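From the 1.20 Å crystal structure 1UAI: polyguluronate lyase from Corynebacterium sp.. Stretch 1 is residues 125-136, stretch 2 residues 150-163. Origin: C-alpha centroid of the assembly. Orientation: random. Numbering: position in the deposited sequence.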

# COMPACT_ATOMS: atom_id res chain seq x y z
N VAL A 125 2.95 -8.09 -8.13
CA VAL A 125 2.14 -8.95 -8.98
C VAL A 125 0.98 -8.15 -9.59
O VAL A 125 0.76 -8.20 -10.80
CB VAL A 125 1.60 -10.14 -8.16
CG1 VAL A 125 0.75 -11.05 -9.05
CG2 VAL A 125 2.77 -10.92 -7.57
N THR A 126 0.26 -7.44 -8.74
CA THR A 126 -0.86 -6.60 -9.17
C THR A 126 -1.09 -5.59 -8.06
O THR A 126 -1.04 -5.94 -6.88
CB THR A 126 -2.14 -7.43 -9.43
OG1 THR A 126 -3.23 -6.55 -9.71
CG2 THR A 126 -2.48 -8.30 -8.23
N VAL A 127 -1.30 -4.33 -8.44
CA VAL A 127 -1.50 -3.28 -7.46
C VAL A 127 -2.58 -2.28 -7.91
O VAL A 127 -2.96 -2.25 -9.08
CB VAL A 127 -0.18 -2.47 -7.23
CG1 VAL A 127 1.01 -3.41 -7.19
CG2 VAL A 127 0.01 -1.42 -8.32
N PHE A 128 -3.06 -1.50 -6.95
CA PHE A 128 -4.03 -0.43 -7.22
C PHE A 128 -3.13 0.78 -7.40
O PHE A 128 -2.45 1.22 -6.47
CB PHE A 128 -4.96 -0.23 -6.02
CG PHE A 128 -6.12 -1.20 -5.97
CD1 PHE A 128 -7.41 -0.77 -6.23
CD2 PHE A 128 -5.91 -2.53 -5.64
CE1 PHE A 128 -8.49 -1.65 -6.17
CE2 PHE A 128 -6.98 -3.43 -5.58
CZ PHE A 128 -8.27 -2.99 -5.84
N ARG A 129 -3.12 1.31 -8.62
CA ARG A 129 -2.26 2.42 -8.99
C ARG A 129 -3.02 3.62 -9.54
O ARG A 129 -3.74 3.51 -10.53
CB ARG A 129 -1.25 1.93 -10.03
CG ARG A 129 -0.29 2.97 -10.56
CD ARG A 129 0.55 2.42 -11.72
NE ARG A 129 1.52 3.40 -12.20
CZ ARG A 129 2.81 3.39 -11.90
NH1 ARG A 129 3.32 2.44 -11.13
NH2 ARG A 129 3.60 4.36 -12.35
N LEU A 130 -2.84 4.78 -8.90
CA LEU A 130 -3.50 5.99 -9.36
C LEU A 130 -2.51 6.88 -10.11
O LEU A 130 -1.38 7.10 -9.65
CB LEU A 130 -4.07 6.79 -8.18
CG LEU A 130 -4.74 8.12 -8.54
CD1 LEU A 130 -5.98 7.86 -9.38
CD2 LEU A 130 -5.11 8.88 -7.27
N GLU A 131 -2.93 7.36 -11.27
CA GLU A 131 -2.14 8.28 -12.08
C GLU A 131 -3.10 9.42 -12.41
O GLU A 131 -3.98 9.28 -13.26
CB GLU A 131 -1.66 7.61 -13.38
CG GLU A 131 -0.83 6.36 -13.14
CD GLU A 131 -0.09 5.88 -14.38
OE1 GLU A 131 -0.48 6.25 -15.50
OE2 GLU A 131 0.89 5.12 -14.22
N GLY A 132 -2.96 10.55 -11.70
CA GLY A 132 -3.85 11.67 -11.92
C GLY A 132 -5.23 11.32 -11.41
O GLY A 132 -5.43 11.16 -10.21
N THR A 133 -6.20 11.19 -12.32
CA THR A 133 -7.55 10.81 -11.94
C THR A 133 -7.87 9.43 -12.50
O THR A 133 -9.02 8.98 -12.46
CB THR A 133 -8.61 11.81 -12.46
OG1 THR A 133 -8.62 11.83 -13.89
CG2 THR A 133 -8.31 13.21 -11.94
N SER A 134 -6.86 8.75 -13.03
CA SER A 134 -7.05 7.42 -13.59
C SER A 134 -6.51 6.35 -12.66
O SER A 134 -5.30 6.27 -12.42
CB SER A 134 -6.37 7.31 -14.96
OG SER A 134 -7.05 8.08 -15.93
N LEU A 135 -7.42 5.55 -12.13
CA LEU A 135 -7.08 4.46 -11.22
C LEU A 135 -7.02 3.16 -12.01
O LEU A 135 -7.95 2.82 -12.73
CB LEU A 135 -8.14 4.35 -10.12
CG LEU A 135 -7.97 3.20 -9.13
CD1 LEU A 135 -6.65 3.34 -8.38
CD2 LEU A 135 -9.14 3.19 -8.16
N TYR A 136 -5.91 2.45 -11.87
CA TYR A 136 -5.69 1.19 -12.58
C TYR A 136 -5.41 0.02 -11.65
O TYR A 136 -4.98 0.20 -10.51
CB TYR A 136 -4.46 1.28 -13.47
CG TYR A 136 -4.47 2.36 -14.50
CD1 TYR A 136 -4.93 2.12 -15.79
CD2 TYR A 136 -3.98 3.63 -14.21
CE1 TYR A 136 -4.91 3.11 -16.76
CE2 TYR A 136 -3.95 4.63 -15.17
CZ TYR A 136 -4.42 4.36 -16.45
OH TYR A 136 -4.38 5.35 -17.41
N SER A 150 -11.43 6.68 -14.99
CA SER A 150 -10.61 7.82 -15.37
C SER A 150 -11.15 9.03 -14.61
O SER A 150 -10.73 10.16 -14.84
CB SER A 150 -10.71 8.07 -16.87
OG SER A 150 -12.05 8.31 -17.26
N ASP A 151 -12.08 8.77 -13.70
CA ASP A 151 -12.72 9.83 -12.93
C ASP A 151 -12.58 9.63 -11.42
O ASP A 151 -13.53 9.86 -10.67
CB ASP A 151 -14.20 9.90 -13.35
CG ASP A 151 -14.91 11.13 -12.81
OD1 ASP A 151 -14.29 12.20 -12.71
OD2 ASP A 151 -16.12 11.02 -12.52
N TYR A 152 -11.40 9.20 -10.97
CA TYR A 152 -11.18 9.03 -9.54
C TYR A 152 -10.91 10.41 -8.96
O TYR A 152 -10.00 11.12 -9.41
CB TYR A 152 -9.98 8.13 -9.24
CG TYR A 152 -9.74 8.05 -7.74
CD1 TYR A 152 -10.56 7.26 -6.94
CD2 TYR A 152 -8.80 8.88 -7.12
CE1 TYR A 152 -10.46 7.30 -5.55
CE2 TYR A 152 -8.70 8.92 -5.73
CZ TYR A 152 -9.53 8.14 -4.95
OH TYR A 152 -9.45 8.23 -3.58
N LYS A 153 -11.68 10.78 -7.95
CA LYS A 153 -11.55 12.08 -7.32
C LYS A 153 -10.82 11.95 -5.99
O LYS A 153 -11.19 11.15 -5.14
CB LYS A 153 -12.94 12.68 -7.13
CG LYS A 153 -13.69 12.78 -8.45
CD LYS A 153 -15.16 13.12 -8.29
CE LYS A 153 -15.84 13.16 -9.65
NZ LYS A 153 -17.29 13.43 -9.56
N LEU A 154 -9.76 12.74 -5.82
CA LEU A 154 -8.98 12.70 -4.59
C LEU A 154 -9.87 12.78 -3.36
O LEU A 154 -10.86 13.52 -3.32
CB LEU A 154 -7.95 13.83 -4.57
CG LEU A 154 -6.78 13.72 -5.56
CD1 LEU A 154 -5.86 14.92 -5.38
CD2 LEU A 154 -6.02 12.42 -5.33
N ASN A 155 -9.49 11.99 -2.36
CA ASN A 155 -10.18 11.91 -1.08
C ASN A 155 -11.45 11.07 -1.08
O ASN A 155 -12.17 11.01 -0.08
CB ASN A 155 -10.46 13.31 -0.53
CG ASN A 155 -9.19 14.11 -0.37
OD1 ASN A 155 -8.17 13.61 0.11
ND2 ASN A 155 -9.23 15.37 -0.80
N THR A 156 -11.73 10.41 -2.20
CA THR A 156 -12.91 9.56 -2.27
C THR A 156 -12.53 8.17 -1.77
O THR A 156 -11.59 7.55 -2.27
CB THR A 156 -13.44 9.42 -3.71
OG1 THR A 156 -13.71 10.72 -4.25
CG2 THR A 156 -14.73 8.61 -3.72
N VAL A 157 -13.26 7.70 -0.77
CA VAL A 157 -12.99 6.39 -0.20
C VAL A 157 -13.63 5.31 -1.07
O VAL A 157 -14.79 5.44 -1.48
CB VAL A 157 -13.55 6.26 1.23
CG1 VAL A 157 -13.29 4.86 1.78
CG2 VAL A 157 -12.90 7.31 2.13
N PHE A 158 -12.87 4.26 -1.36
CA PHE A 158 -13.38 3.15 -2.14
C PHE A 158 -12.96 1.87 -1.43
O PHE A 158 -12.07 1.89 -0.57
CB PHE A 158 -12.82 3.16 -3.57
CG PHE A 158 -11.34 2.90 -3.66
CD1 PHE A 158 -10.85 1.60 -3.81
CD2 PHE A 158 -10.44 3.95 -3.60
CE1 PHE A 158 -9.48 1.36 -3.89
CE2 PHE A 158 -9.07 3.73 -3.67
CZ PHE A 158 -8.58 2.43 -3.82
N GLU A 159 -13.63 0.78 -1.76
CA GLU A 159 -13.32 -0.51 -1.17
C GLU A 159 -12.68 -1.40 -2.23
O GLU A 159 -13.28 -1.66 -3.27
CB GLU A 159 -14.58 -1.16 -0.61
CG GLU A 159 -14.33 -2.49 0.09
CD GLU A 159 -15.56 -2.99 0.83
OE1 GLU A 159 -16.00 -2.32 1.78
OE2 GLU A 159 -16.09 -4.05 0.44
N GLY A 160 -11.46 -1.83 -1.96
CA GLY A 160 -10.78 -2.71 -2.89
C GLY A 160 -10.68 -4.09 -2.27
O GLY A 160 -10.71 -4.24 -1.05
N LYS A 161 -10.60 -5.10 -3.12
CA LYS A 161 -10.47 -6.46 -2.62
C LYS A 161 -9.69 -7.34 -3.57
O LYS A 161 -9.88 -7.29 -4.79
CB LYS A 161 -11.85 -7.09 -2.38
CG LYS A 161 -11.77 -8.52 -1.83
CD LYS A 161 -13.13 -9.07 -1.41
CE LYS A 161 -14.05 -9.30 -2.59
NZ LYS A 161 -15.33 -9.95 -2.17
N PHE A 162 -8.80 -8.14 -3.00
CA PHE A 162 -8.01 -9.12 -3.75
C PHE A 162 -8.46 -10.47 -3.21
O PHE A 162 -8.52 -10.66 -1.99
CB PHE A 162 -6.52 -9.03 -3.44
CG PHE A 162 -5.81 -7.83 -4.01
CD1 PHE A 162 -5.64 -7.68 -5.38
CD2 PHE A 162 -5.23 -6.90 -3.15
CE1 PHE A 162 -4.88 -6.63 -5.89
CE2 PHE A 162 -4.48 -5.85 -3.65
CZ PHE A 162 -4.30 -5.71 -5.02
N VAL A 163 -8.76 -11.41 -4.10
CA VAL A 163 -9.10 -12.77 -3.68
C VAL A 163 -8.24 -13.67 -4.55
O VAL A 163 -8.37 -13.66 -5.78
CB VAL A 163 -10.59 -13.12 -3.91
CG1 VAL A 163 -10.84 -14.57 -3.49
CG2 VAL A 163 -11.48 -12.19 -3.11
O HOH W 1 -7.40 12.09 -8.52

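The two stretches meet as layers rather than as neighbours in one sheet. The axes of strands 125-131 and 158-163 come no nearer than 9.4 Å and run at 170°, almost antiparallel, and the CA atoms of F128 and G160 stand 8.3 Å apart. That spacing is too wide for backbone pairing, so side chains fill the gap. Alternation along the first strand selects them: the CA-to-CB bonds of T126, F128 and L130 point toward the second stretch, while that of V127 points away.

F128 is the main bump, with 95 Å² covered by the other stretch, and G160 supplies its hollow. F128 CZ lies 3.9 Å from G160 CA, and an ideal CB built on G160 would fall 2.9 Å from that same CZ, a clash. The missing side chain is therefore what lets the ring reach the opposing backbone. Two further rings line the pocket. The edge of F128 is directed at the face of F162, with planes at 80°, centroids 5.3 Å apart and F128 CE2 3.6 Å from F162 CZ; this offset edge-to-face geometry sets ring hydrogens against a pi cloud. F158 behaves differently: its plane is only 20° from that of F128, but the centroids are 5.9 Å apart and the rings are slid so that they barely overlap, touching at F128 CD1 and F158 CE1 (3.8 Å). F162 also meets T126, whose methyl CG2 lies 3.7 Å from F162 CE1.

Toward the hairpin end, leucines take over. L130 CD2 sits 3.7 Å from Y152 CD2 and 4.1 Å from L154 CD2, so one methyl touches both side chains. L135, on the returning strand, places CD2 over one face of the F158 ring, 4.4 Å from F158 CZ. The Y152 ring is anchored within its own stretch, where Y152 OH donates to T156 O at 2.6 Å.

At the type II' turn from E131 to S134 the layers close up, and polar contacts replace apolar packing. The CA atoms of T133 and Y152 are 4.7 Å apart, and Y152 N donates to T133 O at 2.8 Å with an N-H...O angle of 161°. T133 OG1, with chi1 in p, donates to S150 O at 2.9 Å. D151 N also approaches T133 O, at 3.3 Å, but its poor angle excludes a hydrogen bond. One water completes the seam, donating to G132 O at 2.8 Å and to Y152 O at 2.9 Å, and so bridges two carbonyls that could not bond each other.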